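Long-range contacts in DNA mismatch repair protein MutS (PDB 1EWQ), which recognises mismatched DNA to start mismatch repair and has a weak ATPase activity: residues D25-Y30 / R91-D96; E41-D46 / F66-A71. One frame throughout, in Å; residues are numbered along the deposited sequence.

Contact 1 of 2, residues D25-Y30 / R91-D96; sequences DQYPDY and RLAVAD
Arg91 and Tyr30 meet where the type I turn from Tyr27 to Tyr30 carries the chain from helix 15-26 into strand 31-36. The turn, with Pro28 at its second position, is closed by Tyr30 N bonding to Tyr27 O. The arginine lies obliquely against the tyrosine: its CB is 3.6 Å from Tyr30 CD2, and CD, placed anti to CA (chi2 -165°), comes over one face of the ring, 4.2 Å from the Tyr30 centroid, in a CH-pi contact. The chain stays extended as far as NE, and NH1 at its end donates to Asp29 O at 3.2 Å, in the carbonyl plane on a lone pair, though the N-H...O angle of 141° shows a bent bond. In the mixed sheet of the N-terminal MutS domain, strands 31-36 and 92-97 are parallel neighbours, so the contact joins the ends where both begin. Arg91 also reaches beyond it, NE bonding to Ser203 OG and NH2 weakly to Leu202 O in the following domain. An alanine in place of this arginine would probably leave Asp29 O, Ser203 OG and Leu202 O without these partners and uncover the tyrosine face where CD lay. Ala93, small enough to sit beneath the turn, brings its CB to 3.8 Å from Tyr30 CB, while Tyr27 CB lies farther from this methyl, at 4.3 Å.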
ATOM      1  N   ASP C  25       9.411  -3.105  30.092  1.00 54.41           N
ATOM      2  CA  ASP C  25      10.635  -3.884  29.914  1.00 54.05           C
ATOM      3  C   ASP C  25      10.404  -5.391  29.902  1.00 53.38           C
ATOM      4  O   ASP C  25      11.219  -6.140  29.373  1.00 53.48           O
ATOM      5  CB  ASP C  25      11.652  -3.520  30.999  1.00 54.47           C
ATOM      6  CG  ASP C  25      12.168  -2.097  30.859  1.00 54.85           C
ATOM      7  OD1 ASP C  25      12.663  -1.746  29.766  1.00 55.23           O
ATOM      8  OD2 ASP C  25      12.080  -1.329  31.841  1.00 55.05           O
ATOM      9  N   GLN C  26       9.295  -5.829  30.486  1.00 52.73           N
ATOM     10  CA  GLN C  26       8.962  -7.246  30.508  1.00 52.02           C
ATOM     11  C   GLN C  26       8.576  -7.767  29.125  1.00 51.13           C
ATOM     12  O   GLN C  26       8.632  -8.968  28.885  1.00 50.98           O
ATOM     13  CB  GLN C  26       7.811  -7.503  31.484  1.00 52.68           C
ATOM     14  CG  GLN C  26       8.218  -7.449  32.938  1.00 53.42           C
ATOM     15  CD  GLN C  26       7.035  -7.568  33.875  1.00 54.08           C
ATOM     16  OE1 GLN C  26       6.145  -8.397  33.671  1.00 54.29           O
ATOM     17  NE2 GLN C  26       7.024  -6.749  34.922  1.00 54.43           N
ATOM     18  N   TYR C  27       8.175  -6.871  28.224  1.00 49.92           N
ATOM     19  CA  TYR C  27       7.789  -7.273  26.870  1.00 48.94           C
ATOM     20  C   TYR C  27       8.468  -6.409  25.803  1.00 48.36           C
ATOM     21  O   TYR C  27       7.813  -5.677  25.063  1.00 48.26           O
ATOM     22  CB  TYR C  27       6.270  -7.206  26.709  1.00 48.44           C
ATOM     23  CG  TYR C  27       5.522  -8.043  27.720  1.00 47.93           C
ATOM     24  CD1 TYR C  27       5.190  -7.528  28.971  1.00 47.61           C
ATOM     25  CD2 TYR C  27       5.161  -9.359  27.431  1.00 47.56           C
ATOM     26  CE1 TYR C  27       4.516  -8.302  29.907  1.00 47.26           C
ATOM     27  CE2 TYR C  27       4.491 -10.141  28.358  1.00 47.19           C
ATOM     28  CZ  TYR C  27       4.171  -9.608  29.593  1.00 47.19           C
ATOM     29  OH  TYR C  27       3.499 -10.381  30.512  1.00 46.89           O
ATOM     30  N   PRO C  28       9.800  -6.508  25.709  1.00 47.92           N
ATOM     31  CA  PRO C  28      10.698  -5.801  24.791  1.00 47.50           C
ATOM     32  C   PRO C  28      10.280  -5.715  23.326  1.00 47.21           C
ATOM     33  O   PRO C  28      10.561  -4.722  22.657  1.00 47.38           O
ATOM     34  CB  PRO C  28      12.010  -6.563  24.954  1.00 47.45           C
ATOM     35  CG  PRO C  28      11.971  -6.958  26.387  1.00 47.51           C
ATOM     36  CD  PRO C  28      10.564  -7.451  26.547  1.00 47.68           C
ATOM     37  N   ASP C  29       9.619  -6.750  22.818  1.00 46.70           N
ATOM     38  CA  ASP C  29       9.220  -6.751  21.415  1.00 45.95           C
ATOM     39  C   ASP C  29       7.751  -6.436  21.172  1.00 45.22           C
ATOM     40  O   ASP C  29       7.217  -6.722  20.099  1.00 44.83           O
ATOM     41  CB  ASP C  29       9.570  -8.094  20.782  1.00 46.30           C
ATOM     42  CG  ASP C  29      11.036  -8.451  20.962  1.00 46.88           C
ATOM     43  OD1 ASP C  29      11.905  -7.646  20.546  1.00 46.44           O
ATOM     44  OD2 ASP C  29      11.313  -9.539  21.521  1.00 47.13           O
ATOM     45  N   TYR C  30       7.105  -5.843  22.168  1.00 44.14           N
ATOM     46  CA  TYR C  30       5.699  -5.478  22.047  1.00 43.40           C
ATOM     47  C   TYR C  30       5.538  -3.998  22.331  1.00 42.91           C
ATOM     48  O   TYR C  30       6.357  -3.405  23.040  1.00 42.94           O
ATOM     49  CB  TYR C  30       4.837  -6.244  23.058  1.00 43.01           C
ATOM     50  CG  TYR C  30       4.831  -7.743  22.890  1.00 42.72           C
ATOM     51  CD1 TYR C  30       5.968  -8.503  23.163  1.00 42.84           C
ATOM     52  CD2 TYR C  30       3.687  -8.403  22.454  1.00 42.65           C
ATOM     53  CE1 TYR C  30       5.961  -9.882  23.003  1.00 42.60           C
ATOM     54  CE2 TYR C  30       3.671  -9.778  22.290  1.00 42.52           C
ATOM     55  CZ  TYR C  30       4.810 -10.508  22.565  1.00 42.58           C
ATOM     56  OH  TYR C  30       4.798 -11.865  22.392  1.00 43.00           O
ATOM     57  N   ARG C  91       3.260  -5.534  17.596  1.00 41.02           N
ATOM     58  CA  ARG C  91       2.760  -6.603  18.460  1.00 40.85           C
ATOM     59  C   ARG C  91       2.280  -5.760  19.644  1.00 40.24           C
ATOM     60  O   ARG C  91       2.921  -4.773  19.982  1.00 40.18           O
ATOM     61  CB  ARG C  91       3.871  -7.544  18.934  1.00 41.33           C
ATOM     62  CG  ARG C  91       4.431  -8.511  17.893  1.00 42.27           C
ATOM     63  CD  ARG C  91       5.226  -9.607  18.597  1.00 42.46           C
ATOM     64  NE  ARG C  91       6.127 -10.338  17.715  1.00 43.01           N
ATOM     65  CZ  ARG C  91       7.254  -9.841  17.213  1.00 43.32           C
ATOM     66  NH1 ARG C  91       7.627  -8.601  17.508  1.00 43.19           N
ATOM     67  NH2 ARG C  91       8.015 -10.586  16.421  1.00 43.13           N
ATOM     68  N   LEU C  92       1.174  -6.123  20.280  1.00 39.83           N
ATOM     69  CA  LEU C  92       0.684  -5.308  21.386  1.00 39.18           C
ATOM     70  C   LEU C  92       0.538  -6.010  22.731  1.00 39.28           C
ATOM     71  O   LEU C  92      -0.060  -7.079  22.829  1.00 39.43           O
ATOM     72  CB  LEU C  92      -0.664  -4.692  21.016  1.00 38.53           C
ATOM     73  CG  LEU C  92      -0.783  -4.069  19.625  1.00 37.92           C
ATOM     74  CD1 LEU C  92      -2.234  -3.711  19.361  1.00 37.21           C
ATOM     75  CD2 LEU C  92       0.120  -2.860  19.524  1.00 37.48           C
ATOM     76  N   ALA C  93       1.088  -5.389  23.766  1.00 39.19           N
ATOM     77  CA  ALA C  93       0.980  -5.907  25.125  1.00 39.16           C
ATOM     78  C   ALA C  93      -0.023  -4.978  25.800  1.00 39.21           C
ATOM     79  O   ALA C  93       0.224  -3.781  25.938  1.00 39.16           O
ATOM     80  CB  ALA C  93       2.323  -5.846  25.833  1.00 38.93           C
ATOM     81  N   VAL C  94      -1.163  -5.532  26.194  1.00 39.37           N
ATOM     82  CA  VAL C  94      -2.226  -4.759  26.819  1.00 39.71           C
ATOM     83  C   VAL C  94      -2.175  -4.831  28.333  1.00 40.39           C
ATOM     84  O   VAL C  94      -2.370  -5.892  28.925  1.00 40.21           O
ATOM     85  CB  VAL C  94      -3.611  -5.247  26.339  1.00 39.37           C
ATOM     86  CG1 VAL C  94      -4.721  -4.546  27.110  1.00 39.19           C
ATOM     87  CG2 VAL C  94      -3.754  -4.974  24.853  1.00 39.24           C
ATOM     88  N   ALA C  95      -1.904  -3.691  28.954  1.00 41.18           N
ATOM     89  CA  ALA C  95      -1.846  -3.611  30.401  1.00 42.37           C
ATOM     90  C   ALA C  95      -3.085  -2.865  30.871  1.00 43.33           C
ATOM     91  O   ALA C  95      -3.261  -1.686  30.564  1.00 43.26           O
ATOM     92  CB  ALA C  95      -0.596  -2.880  30.830  1.00 42.17           C
ATOM     93  N   ASP C  96      -3.955  -3.557  31.599  1.00 44.71           N
ATOM     94  CA  ASP C  96      -5.175  -2.937  32.105  1.00 46.23           C
ATOM     95  C   ASP C  96      -5.144  -2.763  33.616  1.00 47.43           C
ATOM     96  O   ASP C  96      -4.222  -3.218  34.297  1.00 47.60           O
ATOM     97  CB  ASP C  96      -6.405  -3.783  31.753  1.00 45.93           C
ATOM     98  CG  ASP C  96      -6.624  -3.915  30.259  1.00 45.83           C
ATOM     99  OD1 ASP C  96      -6.530  -2.892  29.555  1.00 45.35           O
ATOM    100  OD2 ASP C  96      -6.906  -5.040  29.798  1.00 45.93           O
TER

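Contact 2 of 2, residues E41-D46 / F66-A71; sequences ECFGED and FTTPMA. With nucleotides of chain A.
Glu41 and Met70, on neighbouring antiparallel strands, converge on one base of the bound DNA, and the acidic side chain is the one that bonds to it. N3 of thymine DT13 of chain A donates to Glu41 OE2 at 2.6 Å in an almost straight bond (174°); a carboxylate oxygen suits an imide N-H, which needs an acceptor. Met70 is selenomethionine in the crystal. Its chain bends at chi3 (93°), which carries CE to 3.9 Å from DT13 O2, and it also packs on a sugar of the DNA.

The two strands are held together by Cys42 and Ala71, a hydrogen-bonded pair: Cys42 N gives to Ala71 O at 2.7 Å, and Ala71 N returns a bond to Cys42 O at 3.0 Å. Both side chains turn to the face covered by helix 44-54, where Leu50 meets them and the small Ala71 lets the helix come close. Phe43 and Met70, the adjoining non-hydrogen-bonded pair, occupy the other face and lie side by side, Met70 CG packing 3.8 Å from Phe43 CE2; the selenium, Met70 SE, lies 5.3 Å from the centre of the Phe43 ring, in an oblique Met-aromatic contact. Tyr20 meets the Phe43 ring edge-to-face.

Pro69, with no N-H to offer, stands where this ladder ends. There Gly44, at a positive phi of 55° that suits a residue without CB, gives weak bonds from N to Pro69 O (3.1 Å) and to Thr68 OG1 (3.2 Å). The threonine hydroxyl meanwhile binds Lys6 O, tying the N-terminal loop to the strand. Glu41 is the glutamate of the Phe-X-Glu motif by which bacterial MutS and its eukaryotic relative MSH6 read mismatched or unpaired bases from the N-terminal domain.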
ATOM      1  N   GLU C  41      -2.312   4.621  27.407  1.00 38.12           N
ATOM      2  CA  GLU C  41      -1.231   5.558  27.133  1.00 38.84           C
ATOM      3  C   GLU C  41       0.152   4.946  26.959  1.00 39.19           C
ATOM      4  O   GLU C  41       0.416   3.815  27.377  1.00 39.37           O
ATOM      5  CB  GLU C  41      -1.190   6.611  28.245  1.00 39.07           C
ATOM      6  CG  GLU C  41      -2.568   6.960  28.800  1.00 39.40           C
ATOM      7  CD  GLU C  41      -2.517   7.989  29.916  1.00 39.69           C
ATOM      8  OE1 GLU C  41      -1.635   7.883  30.794  1.00 39.82           O
ATOM      9  OE2 GLU C  41      -3.370   8.901  29.921  1.00 39.89           O
ATOM     10  N   CYS C  42       1.027   5.723  26.328  1.00 39.65           N
ATOM     11  CA  CYS C  42       2.412   5.338  26.084  1.00 40.12           C
ATOM     12  C   CYS C  42       3.240   6.555  26.457  1.00 40.60           C
ATOM     13  O   CYS C  42       2.782   7.685  26.294  1.00 40.41           O
ATOM     14  CB  CYS C  42       2.641   5.009  24.606  1.00 39.66           C
ATOM     15  SG  CYS C  42       1.761   3.560  24.011  1.00 39.12           S
ATOM     16  N   PHE C  43       4.450   6.329  26.959  1.00 41.35           N
ATOM     17  CA  PHE C  43       5.327   7.431  27.346  1.00 42.30           C
ATOM     18  C   PHE C  43       6.705   7.317  26.684  1.00 42.78           C
ATOM     19  O   PHE C  43       7.006   6.320  26.030  1.00 42.86           O
ATOM     20  CB  PHE C  43       5.476   7.473  28.874  1.00 42.05           C
ATOM     21  CG  PHE C  43       4.164   7.475  29.613  1.00 41.81           C
ATOM     22  CD1 PHE C  43       3.624   6.292  30.106  1.00 41.82           C
ATOM     23  CD2 PHE C  43       3.456   8.657  29.798  1.00 41.72           C
ATOM     24  CE1 PHE C  43       2.398   6.291  30.773  1.00 41.49           C
ATOM     25  CE2 PHE C  43       2.232   8.662  30.461  1.00 41.53           C
ATOM     26  CZ  PHE C  43       1.705   7.478  30.948  1.00 41.44           C
ATOM     27  N   GLY C  44       7.538   8.339  26.855  1.00 43.69           N
ATOM     28  CA  GLY C  44       8.863   8.317  26.256  1.00 44.53           C
ATOM     29  C   GLY C  44       8.797   8.092  24.756  1.00 45.46           C
ATOM     30  O   GLY C  44       7.885   8.585  24.089  1.00 45.29           O
ATOM     31  N   GLU C  45       9.761   7.348  24.216  1.00 46.24           N
ATOM     32  CA  GLU C  45       9.789   7.060  22.783  1.00 47.11           C
ATOM     33  C   GLU C  45       8.530   6.329  22.353  1.00 47.13           C
ATOM     34  O   GLU C  45       7.982   6.590  21.281  1.00 47.16           O
ATOM     35  CB  GLU C  45      10.998   6.204  22.429  1.00 47.73           C
ATOM     36  CG  GLU C  45      12.312   6.937  22.485  1.00 48.98           C
ATOM     37  CD  GLU C  45      13.442   6.111  21.907  1.00 49.83           C
ATOM     38  OE1 GLU C  45      13.766   5.059  22.504  1.00 49.90           O
ATOM     39  OE2 GLU C  45      13.993   6.511  20.851  1.00 50.09           O
ATOM     40  N   ASP C  46       8.082   5.407  23.197  1.00 47.35           N
ATOM     41  CA  ASP C  46       6.882   4.635  22.916  1.00 47.52           C
ATOM     42  C   ASP C  46       5.682   5.541  22.668  1.00 47.54           C
ATOM     43  O   ASP C  46       4.787   5.197  21.894  1.00 47.63           O
ATOM     44  CB  ASP C  46       6.610   3.673  24.069  1.00 47.79           C
ATOM     45  CG  ASP C  46       7.636   2.562  24.136  1.00 47.96           C
ATOM     46  OD1 ASP C  46       7.738   1.805  23.151  1.00 48.40           O
ATOM     47  OD2 ASP C  46       8.342   2.444  25.159  1.00 48.22           O
ATOM     48  N   PHE C  66      10.603  15.308  36.468  1.00 62.10           N
ATOM     49  CA  PHE C  66      10.790  15.645  35.062  1.00 61.31           C
ATOM     50  C   PHE C  66       9.511  15.472  34.252  1.00 60.47           C
ATOM     51  O   PHE C  66       8.474  15.072  34.785  1.00 60.25           O
ATOM     52  CB  PHE C  66      11.919  14.803  34.438  1.00 61.84           C
ATOM     53  CG  PHE C  66      11.517  13.394  34.047  1.00 62.11           C
ATOM     54  CD1 PHE C  66      12.226  12.720  33.053  1.00 62.21           C
ATOM     55  CD2 PHE C  66      10.443  12.746  34.654  1.00 62.22           C
ATOM     56  CE1 PHE C  66      11.872  11.429  32.665  1.00 62.23           C
ATOM     57  CE2 PHE C  66      10.081  11.451  34.271  1.00 62.24           C
ATOM     58  CZ  PHE C  66      10.799  10.795  33.272  1.00 62.25           C
ATOM     59  N   THR C  67       9.595  15.784  32.963  1.00 59.44           N
ATOM     60  CA  THR C  67       8.458  15.644  32.066  1.00 58.50           C
ATOM     61  C   THR C  67       8.837  14.640  30.987  1.00 57.80           C
ATOM     62  O   THR C  67       9.991  14.587  30.555  1.00 57.77           O
ATOM     63  CB  THR C  67       8.088  16.979  31.386  1.00 58.59           C
ATOM     64  OG1 THR C  67       6.896  16.805  30.610  1.00 58.72           O
ATOM     65  CG2 THR C  67       9.209  17.442  30.466  1.00 58.58           C
ATOM     66  N   THR C  68       7.864  13.844  30.558  1.00 56.63           N
ATOM     67  CA  THR C  68       8.104  12.838  29.536  1.00 55.41           C
ATOM     68  C   THR C  68       7.031  12.886  28.461  1.00 54.45           C
ATOM     69  O   THR C  68       5.906  13.329  28.707  1.00 54.52           O
ATOM     70  CB  THR C  68       8.117  11.415  30.144  1.00 55.50           C
ATOM     71  OG1 THR C  68       8.433  10.462  29.124  1.00 55.41           O
ATOM     72  CG2 THR C  68       6.753  11.070  30.746  1.00 55.39           C
ATOM     73  N   PRO C  69       7.371  12.445  27.243  1.00 53.36           N
ATOM     74  CA  PRO C  69       6.392  12.449  26.155  1.00 52.46           C
ATOM     75  C   PRO C  69       5.210  11.528  26.494  1.00 51.66           C
ATOM     76  O   PRO C  69       5.382  10.514  27.175  1.00 51.49           O
ATOM     77  CB  PRO C  69       7.206  11.945  24.968  1.00 52.57           C
ATOM     78  CG  PRO C  69       8.577  12.472  25.264  1.00 52.62           C
ATOM     79  CD  PRO C  69       8.726  12.170  26.732  1.00 53.02           C
HETATM   80  N   MSE C  70       4.019  11.885  26.019  1.00 50.63           N
HETATM   81  CA  MSE C  70       2.824  11.091  26.284  1.00 49.65           C
HETATM   82  C   MSE C  70       1.864  11.048  25.103  1.00 48.54           C
HETATM   83  O   MSE C  70       1.584  12.065  24.482  1.00 48.48           O
HETATM   84  CB  MSE C  70       2.075  11.642  27.504  1.00 50.10           C
HETATM   85  CG  MSE C  70       0.775  10.898  27.802  1.00 50.67           C
HETATM   86 SE   MSE C  70      -0.205  11.605  29.304  1.00 52.28          SE
HETATM   87  CE  MSE C  70      -1.358  12.812  28.343  1.00 51.35           C
ATOM     88  N   ALA C  71       1.370   9.855  24.799  1.00 47.40           N
ATOM     89  CA  ALA C  71       0.405   9.657  23.719  1.00 46.19           C
ATOM     90  C   ALA C  71      -0.610   8.640  24.232  1.00 45.28           C
ATOM     91  O   ALA C  71      -0.252   7.725  24.968  1.00 45.56           O
ATOM     92  CB  ALA C  71       1.097   9.139  22.483  1.00 46.00           C
TER
ATOM     93  P    DT A  13      -3.908  17.240  25.146  1.00 42.22           P
ATOM     94  OP1  DT A  13      -2.970  18.112  24.391  1.00 42.04           O
ATOM     95  OP2  DT A  13      -5.192  17.794  25.646  1.00 41.70           O
ATOM     96  O5'  DT A  13      -4.228  15.962  24.267  1.00 41.70           O
ATOM     97  C5'  DT A  13      -4.299  14.720  24.929  1.00 41.63           C
ATOM     98  C4'  DT A  13      -3.992  13.584  23.991  1.00 40.76           C
ATOM     99  O4'  DT A  13      -3.661  12.486  24.857  1.00 40.66           O
ATOM    100  C3'  DT A  13      -5.204  13.143  23.178  1.00 40.54           C
ATOM    101  O3'  DT A  13      -4.819  12.621  21.901  1.00 40.16           O
ATOM    102  C2'  DT A  13      -5.875  12.112  24.069  1.00 40.47           C
ATOM    103  C1'  DT A  13      -4.753  11.590  24.969  1.00 40.68           C
ATOM    104  N1   DT A  13      -5.104  11.509  26.405  1.00 40.12           N
ATOM    105  C2   DT A  13      -4.388  10.637  27.192  1.00 39.89           C
ATOM    106  O2   DT A  13      -3.464   9.963  26.770  1.00 40.16           O
ATOM    107  N3   DT A  13      -4.792  10.585  28.501  1.00 39.48           N
ATOM    108  C4   DT A  13      -5.811  11.304  29.090  1.00 39.44           C
ATOM    109  O4   DT A  13      -6.077  11.126  30.271  1.00 39.19           O
ATOM    110  C5   DT A  13      -6.500  12.225  28.218  1.00 39.63           C
ATOM    111  C7   DT A  13      -7.592  13.079  28.779  1.00 39.78           C
ATOM    112  C6   DT A  13      -6.122  12.276  26.933  1.00 40.07           C
TER

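Contacts 1 and 2 belong to the same mixed sheet of the N-terminal domain, and strand 31-36 lies between them: it pairs with strand 39-43 on one side and with strand 92-97 on the other. Their centres are 15 Å apart and their nearest atoms about 5 Å, without touching. Along the chain, 41-46 / 66-71 is nested inside the loop that 25-30 / 91-96 closes. Only contact 2 touches the thymine; contact 1 comes no nearer than about 9 Å to the DNA, measured between nearest atoms, and faces the following domain through Arg91. Both lie away from the predicted ATP site.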